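Local coordinates for protein phosphoribosylaminoimidazole-succinocarboxamide synthase (Saccharomyces cerevisiae, PDB 2CNQ) that catalyses the ATP-dependent joining of L-aspartate to the carboxylate of 4-carboxy-5-aminoimidazole ribotide, yielding SAICAR in de novo purine biosynthesis, at residues Tyr124-Ala129 with Ser240-Asn245; Ile120-Ile125 with Ile213-Phe218; Glu150-Pro155 with Tyr249-Ser254. One frame throughout, in Å; residues are numbered along the deposited sequence. Where two conformers were deposited one is given.

Contact 1 (Tyr124-Ala129 with Ser240-Asn245); sequences YITGSA and SSRFWN. With AMZ (aminoimidazole 4-carboxamide ribonucleotide), chain C.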
loop_
_atom_site.group_PDB
_atom_site.type_symbol
_atom_site.label_atom_id
_atom_site.label_comp_id
_atom_site.label_asym_id
_atom_site.label_seq_id
_atom_site.Cartn_x
_atom_site.Cartn_y
_atom_site.Cartn_z
ATOM N N TYR A 124 11.583 6.799 8.623
ATOM C CA TYR A 124 12.963 6.440 8.567
ATOM C C TYR A 124 13.418 6.730 7.191
ATOM O O TYR A 124 12.664 6.643 6.226
ATOM C CB TYR A 124 13.140 4.969 8.843
ATOM C CG TYR A 124 12.717 4.573 10.210
ATOM C CD1 TYR A 124 11.382 4.496 10.550
ATOM C CD2 TYR A 124 13.648 4.267 11.168
ATOM C CE1 TYR A 124 11.010 4.137 11.808
ATOM C CE2 TYR A 124 13.261 3.898 12.429
ATOM C CZ TYR A 124 11.952 3.846 12.740
ATOM O OH TYR A 124 11.535 3.478 13.977
ATOM N N ILE A 125 14.685 7.074 7.073
ATOM C CA ILE A 125 15.188 7.507 5.808
ATOM C C ILE A 125 15.724 6.355 5.026
ATOM O O ILE A 125 16.675 5.708 5.408
ATOM C CB ILE A 125 16.178 8.643 5.985
ATOM C CG1 ILE A 125 16.443 9.269 4.644
ATOM C CG2 ILE A 125 17.455 8.260 6.699
ATOM C CD1 ILE A 125 17.166 10.570 4.728
ATOM N N THR A 126 15.109 6.092 3.890
ATOM C CA THR A 126 15.494 5.023 3.042
ATOM C C THR A 126 14.977 5.315 1.671
ATOM O O THR A 126 14.360 6.319 1.420
ATOM C CB THR A 126 14.963 3.686 3.590
ATOM O OG1 THR A 126 15.514 2.631 2.843
ATOM C CG2 THR A 126 13.475 3.584 3.530
ATOM N N GLY A 127 15.262 4.451 0.743
ATOM C CA GLY A 127 14.632 4.543 -0.535
ATOM C C GLY A 127 14.944 5.832 -1.210
ATOM O O GLY A 127 16.069 6.325 -1.181
ATOM N N SER A 128 13.936 6.419 -1.801
ATOM C CA SER A 128 14.188 7.605 -2.572
ATOM C C SER A 128 14.565 8.760 -1.696
ATOM O O SER A 128 15.255 9.660 -2.128
ATOM C CB SER A 128 12.995 7.914 -3.436
ATOM O OG SER A 128 11.913 8.359 -2.701
ATOM N N ALA A 129 14.126 8.758 -0.468
ATOM C CA ALA A 129 14.470 9.818 0.452
ATOM C C ALA A 129 15.932 9.794 0.771
ATOM O O ALA A 129 16.573 10.823 0.860
ATOM C CB ALA A 129 13.667 9.688 1.697
ATOM N N SER A 240 2.697 -1.421 -0.006
ATOM C CA SER A 240 2.607 -0.006 0.202
ATOM C C SER A 240 3.610 0.522 1.196
ATOM O O SER A 240 3.637 1.712 1.418
ATOM C CB SER A 240 1.233 0.373 0.649
ATOM O OG SER A 240 0.987 -0.026 1.956
ATOM N N SER A 241 4.410 -0.332 1.783
ATOM C CA SER A 241 5.229 0.029 2.912
ATOM C C SER A 241 6.503 -0.687 2.893
ATOM O O SER A 241 6.640 -1.705 2.239
ATOM C CB SER A 241 4.517 -0.391 4.192
ATOM O OG SER A 241 3.164 -0.038 4.163
ATOM N N ARG A 242 7.421 -0.209 3.717
ATOM C CA ARG A 242 8.606 -0.941 4.041
ATOM C C ARG A 242 8.543 -1.308 5.482
ATOM O O ARG A 242 8.300 -0.478 6.338
ATOM C CB ARG A 242 9.832 -0.144 3.750
ATOM C CG ARG A 242 10.072 -0.018 2.300
ATOM C CD ARG A 242 11.196 0.918 2.053
ATOM N NE ARG A 242 11.447 1.028 0.635
ATOM C CZ ARG A 242 11.569 2.155 -0.023
ATOM N NH1 ARG A 242 11.898 2.084 -1.282
ATOM N NH2 ARG A 242 11.351 3.325 0.536
ATOM N N PHE A 243 8.724 -2.593 5.722
ATOM C CA PHE A 243 8.676 -3.161 7.030
ATOM C C PHE A 243 9.993 -3.787 7.347
ATOM O O PHE A 243 10.451 -4.649 6.614
ATOM C CB PHE A 243 7.606 -4.216 7.091
ATOM C CG PHE A 243 6.240 -3.725 6.858
ATOM C CD1 PHE A 243 5.414 -4.343 5.949
ATOM C CD2 PHE A 243 5.736 -2.673 7.567
ATOM C CE1 PHE A 243 4.105 -3.933 5.791
ATOM C CE2 PHE A 243 4.446 -2.250 7.383
ATOM C CZ PHE A 243 3.624 -2.897 6.505
ATOM N N TRP A 244 10.566 -3.358 8.451
ATOM C CA TRP A 244 11.833 -3.848 8.899
ATOM C C TRP A 244 11.664 -4.532 10.209
ATOM O O TRP A 244 10.833 -4.207 11.008
ATOM C CB TRP A 244 12.790 -2.708 9.077
ATOM C CG TRP A 244 13.088 -1.992 7.837
ATOM C CD1 TRP A 244 12.978 -2.453 6.569
ATOM C CD2 TRP A 244 13.586 -0.677 7.740
ATOM N NE1 TRP A 244 13.374 -1.506 5.701
ATOM C CE2 TRP A 244 13.769 -0.403 6.396
ATOM C CE3 TRP A 244 13.885 0.311 8.678
ATOM C CZ2 TRP A 244 14.272 0.791 5.957
ATOM C CZ3 TRP A 244 14.363 1.496 8.250
ATOM C CH2 TRP A 244 14.544 1.743 6.894
ATOM N N ASN A 245 12.499 -5.510 10.431
ATOM C CA ASN A 245 12.542 -6.170 11.701
ATOM C C ASN A 245 13.248 -5.296 12.696
ATOM O O ASN A 245 14.388 -4.904 12.497
ATOM C CB ASN A 245 13.259 -7.482 11.503
ATOM C CG ASN A 245 13.276 -8.305 12.725
ATOM O OD1 ASN A 245 12.398 -9.160 12.892
ATOM N ND2 ASN A 245 14.224 -8.108 13.567
HETATM O O5 AMZ C . 2.375 2.205 -4.960
HETATM C C6 AMZ C . 2.967 3.260 -5.037
HETATM N N2 AMZ C . 2.796 4.129 -6.027
HETATM C C3A AMZ C . 3.906 3.656 -4.005
HETATM C C7A AMZ C . 4.264 2.909 -2.925
HETATM N N3 AMZ C . 3.837 1.718 -2.465
HETATM N N1 AMZ C . 4.588 4.815 -3.996
HETATM C C5 AMZ C . 5.344 4.797 -2.922
HETATM N N AMZ C . 5.170 3.629 -2.264
HETATM C C1 AMZ C . 5.778 3.275 -1.006
HETATM C C2 AMZ C . 7.010 2.430 -1.133
HETATM C C3 AMZ C . 7.765 2.778 0.117
HETATM O O2 AMZ C . 7.186 2.025 1.159
HETATM O O1 AMZ C . 6.651 1.069 -1.239
HETATM O O AMZ C . 6.223 4.476 -0.439
HETATM C C AMZ C . 7.426 4.250 0.280
HETATM C C4 AMZ C . 8.491 5.181 -0.199
HETATM O O3 AMZ C . 8.955 4.725 -1.459
HETATM P P AMZ C . 10.224 5.448 -2.103
HETATM O OP1 AMZ C . 9.792 6.810 -2.534
HETATM O O4 AMZ C . 10.575 4.562 -3.275
HETATM O OP2 AMZ C . 11.317 5.530 -1.088
#
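Tyr124 and Trp244 form the aromatic part of this contact. The two rings make an offset edge-to-face pair, with the edge of the Trp244 benzo ring turned toward the face of Tyr124, centroids 5.8 Å apart and planes at 73°. The side chains run past one another in opposite senses, with Trp244 CZ3 3.7 Å from Tyr124 CB. Thr126 extends the apolar patch, meeting the indole tip to tip; its CB lies at the edge of the ring, in plane, 3.8 Å from Trp244 CZ2.

Packing also governs the approach to Arg242. Thr126 CG2 is 3.7 Å from Arg242 NH2, and Gly127 N lies over one face of the guanidinium. Gly127 has a positive phi (61°) and, lacking a side chain, admits NH2 close to its CA. The opposite guanidinium face covers C3 of the AMZ ribose.

The polar part of the contact is shared through the AMZ phosphate, which both segments grip. From the 240-245 side, the Arg242 chain runs extended from CG to NE and delivers NH2 to OP2 at 2.7 Å, in the guanidinium plane; NH1 adds only a weak bond to O4. From segment 124-129, Ser128 N donates to the same OP2 at 2.9 Å with an N-H...O angle of 164°. Ser128 OG stands 2.6 Å from OP1, although its proton also has Asn173 OD1 within reach. Asp215 forms a salt bridge with Arg242 NH2, and Gln261 pairs with NH1, so the guanidinium is held from several directions. The arrangement is that of a nucleotide phosphate site: a Gly-Ser step leading into helix 127-136 supplies a backbone N-H, and an arginine from strand 228-245 lays its guanidinium over the ribose and meets the phosphate with its edge.

Contact 2 (Ile120-Ile125 with Ile213-Phe218); sequences IVRGYI and IADTKF. With AMZ (aminoimidazole 4-carboxamide ribonucleotide), chain C.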
loop_
_atom_site.group_PDB
_atom_site.type_symbol
_atom_site.label_atom_id
_atom_site.label_comp_id
_atom_site.label_asym_id
_atom_site.label_seq_id
_atom_site.Cartn_x
_atom_site.Cartn_y
_atom_site.Cartn_z
ATOM N N ILE A 120 2.774 9.556 1.042
ATOM C CA ILE A 120 3.849 8.823 1.637
ATOM C C ILE A 120 4.236 9.480 2.918
ATOM O O ILE A 120 4.378 10.686 3.001
ATOM C CB ILE A 120 5.016 8.750 0.700
ATOM C CG1 ILE A 120 4.629 7.987 -0.542
ATOM C CG2 ILE A 120 6.229 8.158 1.352
ATOM C CD1 ILE A 120 5.538 8.249 -1.693
ATOM N N VAL A 121 4.416 8.670 3.941
ATOM C CA VAL A 121 4.992 9.090 5.186
ATOM C C VAL A 121 6.213 8.276 5.419
ATOM O O VAL A 121 6.191 7.080 5.275
ATOM C CB VAL A 121 4.031 8.936 6.351
ATOM C CG1 VAL A 121 4.699 9.414 7.618
ATOM C CG2 VAL A 121 2.781 9.694 6.099
ATOM N N ARG A 122 7.276 8.961 5.786
ATOM C CA ARG A 122 8.528 8.325 6.087
ATOM C C ARG A 122 8.863 8.536 7.528
ATOM O O ARG A 122 9.003 9.644 7.978
ATOM C CB ARG A 122 9.628 8.870 5.246
ATOM C CG ARG A 122 9.324 8.813 3.781
ATOM C CD ARG A 122 10.451 9.405 2.994
ATOM N NE ARG A 122 10.086 9.541 1.612
ATOM C CZ ARG A 122 10.250 8.618 0.709
ATOM N NH1 ARG A 122 10.911 7.523 0.951
ATOM N NH2 ARG A 122 9.744 8.822 -0.483
ATOM N N GLY A 123 9.004 7.456 8.245
ATOM C CA GLY A 123 9.531 7.531 9.582
ATOM C C GLY A 123 11.013 7.404 9.640
ATOM O O GLY A 123 11.642 7.840 10.601
ATOM N N TYR A 124 11.583 6.799 8.623
ATOM C CA TYR A 124 12.963 6.440 8.567
ATOM C C TYR A 124 13.418 6.730 7.191
ATOM O O TYR A 124 12.664 6.643 6.226
ATOM C CB TYR A 124 13.140 4.969 8.843
ATOM C CG TYR A 124 12.717 4.573 10.210
ATOM C CD1 TYR A 124 11.382 4.496 10.550
ATOM C CD2 TYR A 124 13.648 4.267 11.168
ATOM C CE1 TYR A 124 11.010 4.137 11.808
ATOM C CE2 TYR A 124 13.261 3.898 12.429
ATOM C CZ TYR A 124 11.952 3.846 12.740
ATOM O OH TYR A 124 11.535 3.478 13.977
ATOM N N ILE A 125 14.685 7.074 7.073
ATOM C CA ILE A 125 15.188 7.507 5.808
ATOM C C ILE A 125 15.724 6.355 5.026
ATOM O O ILE A 125 16.675 5.708 5.408
ATOM C CB ILE A 125 16.178 8.643 5.985
ATOM C CG1 ILE A 125 16.443 9.269 4.644
ATOM C CG2 ILE A 125 17.455 8.260 6.699
ATOM C CD1 ILE A 125 17.166 10.570 4.728
ATOM N N ILE A 213 8.021 0.231 10.768
ATOM C CA ILE A 213 7.442 0.670 9.526
ATOM C C ILE A 213 8.313 1.794 9.063
ATOM O O ILE A 213 8.266 2.886 9.595
ATOM C CB ILE A 213 6.020 1.144 9.692
ATOM C CG1 ILE A 213 5.161 0.120 10.396
ATOM C CG2 ILE A 213 5.472 1.466 8.326
ATOM C CD1 ILE A 213 3.781 0.558 10.645
ATOM N N ALA A 214 9.164 1.541 8.107
ATOM C CA ALA A 214 10.082 2.551 7.701
ATOM C C ALA A 214 9.376 3.694 7.029
ATOM O O ALA A 214 9.661 4.850 7.282
ATOM C CB ALA A 214 11.085 1.984 6.781
ATOM N N ASP A 215 8.456 3.348 6.158
ATOM C CA ASP A 215 7.721 4.299 5.397
ATOM C C ASP A 215 6.504 3.595 4.851
ATOM O O ASP A 215 6.369 2.388 4.921
ATOM C CB ASP A 215 8.601 4.931 4.328
ATOM C CG ASP A 215 9.233 3.966 3.398
ATOM O OD1 ASP A 215 10.290 4.338 2.876
ATOM O OD2 ASP A 215 8.660 2.903 3.143
ATOM N N THR A 216 5.602 4.381 4.317
ATOM C CA THR A 216 4.410 3.824 3.768
ATOM C C THR A 216 3.776 4.836 2.865
ATOM O O THR A 216 3.980 6.013 3.012
ATOM C CB THR A 216 3.431 3.445 4.881
ATOM O OG1 THR A 216 2.446 2.573 4.369
ATOM C CG2 THR A 216 2.751 4.605 5.501
ATOM N N LYS A 217 2.977 4.330 1.956
ATOM C CA LYS A 217 2.176 5.117 1.074
ATOM C C LYS A 217 0.751 4.885 1.374
ATOM O O LYS A 217 0.262 3.777 1.255
ATOM C CB LYS A 217 2.489 4.748 -0.356
ATOM C CG LYS A 217 1.703 5.524 -1.383
ATOM C CD LYS A 217 0.355 4.976 -1.737
ATOM C CE LYS A 217 0.445 3.708 -2.509
ATOM N NZ LYS A 217 -0.879 3.087 -2.757
ATOM N N PHE A 218 0.072 5.927 1.776
ATOM C CA PHE A 218 -1.360 5.921 1.916
ATOM C C PHE A 218 -1.947 6.540 0.674
ATOM O O PHE A 218 -1.322 7.307 -0.000
ATOM C CB PHE A 218 -1.785 6.761 3.094
ATOM C CG PHE A 218 -1.300 6.313 4.420
ATOM C CD1 PHE A 218 -1.598 5.070 4.906
ATOM C CD2 PHE A 218 -0.581 7.165 5.205
ATOM C CE1 PHE A 218 -1.220 4.718 6.161
ATOM C CE2 PHE A 218 -0.183 6.809 6.464
ATOM C CZ PHE A 218 -0.497 5.595 6.942
HETATM O O5 AMZ C . 2.375 2.205 -4.960
HETATM C C6 AMZ C . 2.967 3.260 -5.037
HETATM N N2 AMZ C . 2.796 4.129 -6.027
HETATM C C3A AMZ C . 3.906 3.656 -4.005
HETATM C C7A AMZ C . 4.264 2.909 -2.925
HETATM N N3 AMZ C . 3.837 1.718 -2.465
HETATM N N1 AMZ C . 4.588 4.815 -3.996
HETATM C C5 AMZ C . 5.344 4.797 -2.922
HETATM N N AMZ C . 5.170 3.629 -2.264
HETATM C C1 AMZ C . 5.778 3.275 -1.006
HETATM C C2 AMZ C . 7.010 2.430 -1.133
HETATM C C3 AMZ C . 7.765 2.778 0.117
HETATM O O2 AMZ C . 7.186 2.025 1.159
HETATM O O1 AMZ C . 6.651 1.069 -1.239
HETATM O O AMZ C . 6.223 4.476 -0.439
HETATM C C AMZ C . 7.426 4.250 0.280
HETATM C C4 AMZ C . 8.491 5.181 -0.199
HETATM O O3 AMZ C . 8.955 4.725 -1.459
HETATM P P AMZ C . 10.224 5.448 -2.103
HETATM O OP1 AMZ C . 9.792 6.810 -2.534
HETATM O O4 AMZ C . 10.575 4.562 -3.275
HETATM O OP2 AMZ C . 11.317 5.530 -1.088
HETATM O O HOH W 1 11.741 6.508 3.580
#
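Gly123 and Tyr124 both direct their backbone N-H groups at one acceptor, Ala214 O. Gly123 N binds it at 2.9 Å, with the donor tilted 24° from the carbonyl plane, while the bond from Tyr124 N is weak. Two successive donors on one carbonyl resemble a classic beta bulge, and here they mark the corner that the chain turns at Gly123. Before the corner, strands 113-122 and 211-223 pair as antiparallel neighbours in the mixed sheet: Val121 and Thr216 are a hydrogen-bonded pair, joined through N and O in both directions, and are flanked by the non-hydrogen-bonded pairs Ile120-Lys217 and Arg122-Asp215.

The face carrying Val121 and Thr216 is largely apolar here apart from the Thr216 hydroxyl. Val121 CG2 touches the Phe218 ring, whose face packs on Thr216 CG2; Thr216 OG1 turns to Ser241 OG of the next strand.

The other face binds AMZ. Arg122 and Asp215 run alongside each other in the same direction, with their guanidinium and carboxylate planes 89° apart. Their direct ion pair is long, NH1 to OD1 being 3.8 Å, and a water lies between them, 2.9 Å from Arg122 NH1 and 2.7 Å from Asp215 OD1, close also to Tyr124 O. Both terminal nitrogens of Arg122 also bond the phosphate: NH1 reaches OP2 nearly straight (177°) and NH2, which has His140 as a further partner, reaches OP1. Farther along, Ile120 CD1 lies 3.7 Å from the imidazole C5, and Lys217 CB is 3.5 Å from its ring nitrogen N. The Lys217 chain is bent at chi2 and chi3, and its NZ ends in salt bridges with Glu219 and Asp233. At the ribose, the O2 hydroxyl of AMZ donates to Asp215 OD2 across 2.6 Å.

Contact 3 (Glu150-Pro155 with Tyr249-Ser254); sequences ESQEFP and YKVGES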
loop_
_atom_site.group_PDB
_atom_site.type_symbol
_atom_site.label_atom_id
_atom_site.label_comp_id
_atom_site.label_asym_id
_atom_site.label_seq_id
_atom_site.Cartn_x
_atom_site.Cartn_y
_atom_site.Cartn_z
ATOM N N GLU A 150 21.870 5.961 6.970
ATOM C CA GLU A 150 20.873 5.224 6.230
ATOM C C GLU A 150 19.984 4.485 7.157
ATOM O O GLU A 150 20.443 3.848 8.071
ATOM C CB GLU A 150 21.517 4.271 5.262
ATOM C CG GLU A 150 20.503 3.684 4.341
ATOM C CD GLU A 150 20.995 2.582 3.493
ATOM O OE1 GLU A 150 20.132 1.882 2.955
ATOM O OE2 GLU A 150 22.212 2.411 3.350
ATOM N N SER A 151 18.697 4.592 6.905
ATOM C CA SER A 151 17.688 3.936 7.690
ATOM C C SER A 151 17.417 4.572 8.998
ATOM O O SER A 151 16.619 4.050 9.725
ATOM C CB SER A 151 17.955 2.452 7.908
ATOM O OG SER A 151 18.290 1.828 6.702
ATOM N N GLN A 152 18.071 5.679 9.309
ATOM C CA GLN A 152 17.855 6.321 10.565
ATOM C C GLN A 152 16.452 6.862 10.616
ATOM O O GLN A 152 15.872 7.300 9.625
ATOM C CB GLN A 152 18.855 7.416 10.759
ATOM C CG GLN A 152 18.803 8.060 12.116
ATOM C CD GLN A 152 20.014 8.882 12.398
ATOM O OE1 GLN A 152 21.030 8.742 11.737
ATOM N NE2 GLN A 152 19.903 9.773 13.361
ATOM N N GLU A 153 15.936 6.893 11.819
ATOM C CA GLU A 153 14.680 7.487 12.076
ATOM C C GLU A 153 14.768 8.981 11.916
ATOM O O GLU A 153 15.698 9.601 12.415
ATOM C CB GLU A 153 14.246 7.137 13.493
ATOM C CG GLU A 153 12.824 7.483 13.823
ATOM C CD GLU A 153 12.286 6.733 15.029
ATOM O OE1 GLU A 153 11.054 6.594 15.125
ATOM O OE2 GLU A 153 13.085 6.278 15.867
ATOM N N PHE A 154 13.800 9.571 11.242
ATOM C CA PHE A 154 13.691 10.998 11.250
ATOM C C PHE A 154 13.288 11.447 12.639
ATOM O O PHE A 154 12.665 10.745 13.368
ATOM C CB PHE A 154 12.633 11.446 10.284
ATOM C CG PHE A 154 13.018 11.289 8.864
ATOM C CD1 PHE A 154 13.913 12.152 8.276
ATOM C CD2 PHE A 154 12.459 10.294 8.088
ATOM C CE1 PHE A 154 14.235 12.029 6.960
ATOM C CE2 PHE A 154 12.785 10.168 6.782
ATOM C CZ PHE A 154 13.676 11.024 6.209
ATOM N N PRO A 155 13.577 12.686 12.983
ATOM C CA PRO A 155 13.117 13.173 14.280
ATOM C C PRO A 155 11.638 13.052 14.473
ATOM O O PRO A 155 11.169 12.720 15.546
ATOM C CB PRO A 155 13.542 14.631 14.264
ATOM C CG PRO A 155 14.635 14.702 13.302
ATOM C CD PRO A 155 14.413 13.661 12.280
ATOM N N TYR A 249 17.338 -4.241 13.063
ATOM C CA TYR A 249 17.558 -2.913 12.587
ATOM C C TYR A 249 18.916 -2.401 13.012
ATOM O O TYR A 249 19.319 -2.524 14.145
ATOM C CB TYR A 249 16.481 -2.059 13.157
ATOM C CG TYR A 249 16.613 -0.616 12.869
ATOM C CD1 TYR A 249 16.392 -0.110 11.619
ATOM C CD2 TYR A 249 16.923 0.265 13.883
ATOM C CE1 TYR A 249 16.485 1.223 11.392
ATOM C CE2 TYR A 249 16.994 1.602 13.669
ATOM C CZ TYR A 249 16.777 2.085 12.419
ATOM O OH TYR A 249 16.849 3.435 12.245
ATOM N N LYS A 250 19.608 -1.808 12.054
ATOM C CA LYS A 250 20.887 -1.227 12.300
ATOM C C LYS A 250 21.020 -0.061 11.395
ATOM O O LYS A 250 21.006 -0.202 10.199
ATOM C CB LYS A 250 21.987 -2.213 12.016
ATOM C CG LYS A 250 23.337 -1.629 12.363
ATOM C CD LYS A 250 24.436 -2.632 12.235
ATOM C CE LYS A 250 25.755 -2.022 12.640
ATOM N NZ LYS A 250 26.833 -3.022 12.583
ATOM N N VAL A 251 21.207 1.098 11.972
ATOM C CA VAL A 251 21.325 2.272 11.187
ATOM C C VAL A 251 22.633 2.228 10.453
ATOM O O VAL A 251 23.594 1.608 10.885
ATOM C CB VAL A 251 21.259 3.603 11.936
ATOM C CG1 VAL A 251 19.843 3.868 12.380
ATOM C CG2 VAL A 251 22.302 3.685 13.069
ATOM N N GLY A 252 22.663 2.921 9.341
ATOM C CA GLY A 252 23.862 3.061 8.562
ATOM C C GLY A 252 23.993 2.038 7.471
ATOM O O GLY A 252 25.033 1.929 6.850
ATOM N N GLU A 253 22.938 1.270 7.245
ATOM C CA GLU A 253 22.960 0.263 6.217
ATOM C C GLU A 253 21.534 -0.005 5.842
ATOM O O GLU A 253 20.611 0.525 6.435
ATOM C CB GLU A 253 23.627 -1.000 6.707
ATOM C CG GLU A 253 22.901 -1.596 7.866
ATOM C CD GLU A 253 23.661 -2.674 8.514
ATOM O OE1 GLU A 253 24.875 -2.504 8.725
ATOM O OE2 GLU A 253 23.058 -3.699 8.838
ATOM N N SER A 254 21.352 -0.835 4.833
ATOM C CA SER A 254 20.025 -1.245 4.469
ATOM C C SER A 254 19.563 -2.362 5.363
ATOM O O SER A 254 20.338 -3.037 5.999
ATOM C CB SER A 254 19.991 -1.664 3.025
ATOM O OG SER A 254 20.811 -2.785 2.847
HETATM O O HOH W 2 24.498 3.670 4.055
HETATM O O HOH W 3 17.173 5.396 13.963
#
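Glu150 lies along the turn formed by Val251, Gly252 and Glu253, and it buries more surface here than any other residue of the two segments. Its carbonyl O receives Gly252 N at 2.7 Å, with the donor in the carbonyl plane and an N-H...O angle of 163°. The side chain starts with CG anti to the backbone N (chi1 -170°) and continues extended, passing close to the Glu253 carbonyl carbon, which is 3.5 Å from Glu150 CD. OE1 then rests beside Ser254 CA and CB, while a water 2.7 Å from Glu150 OE2 donates to it and adds a weak bond to Gly252 O.

Ser151 is gripped through both its side chain and its backbone. OG sits beside the backbone N, anti to the carbonyl carbon, and donates to Glu253 O at 2.7 Å. Glu253 N, by contrast, is buried without a partner in the model. Ser151 N is bonded to Ile125 O, tying the segment to the chain beyond strand 113-122.

Tyr249 approaches Ser151 edge on. Its OH donates to Ser151 O across 2.6 Å; the acceptor lies in the ring plane, although the hydroxyl stands 36° out of the carbonyl plane. A water also near the ring plane donates to Tyr249 OH at 2.6 Å and accepts from Glu153 N, carrying the link to the start of strand 153-159. In the conformer given for Val251, its CG1 packs 3.6 Å from Gln152 CA.

Glu150-Ser151 and Val251-Gly252 both have the central dihedrals of a type II turn. The contact is a surface meeting of two turns, joining the lead-in to the sheet's edge strand 153-159 with the loop between strand 228-245 and helix 261-269.

Contacts 1 and 2 have centres about 6 Å apart and share Tyr124 and Ile125; contact 3 lies about 9 Å from the first and 12 Å from the second. All draw on one mixed sheet, in which strands 228-245, 211-223, 113-122 and 153-159 are successive neighbours. Along the chain, segments 120-125 and 124-129 come first, then 150-155, 213-218, 240-245 and 249-254, so contact 3 interlocks with the other two. Contacts 1 and 2 supply much of the AMZ site, which Asp171 and Arg264 help complete, and a probable backbone bond from Lys217 N to Ser240 O ties them together. Paired backbone bonds from Ile125 to Ser151 and Gln152 connect this nucleotide site with the outer turns of contact 3.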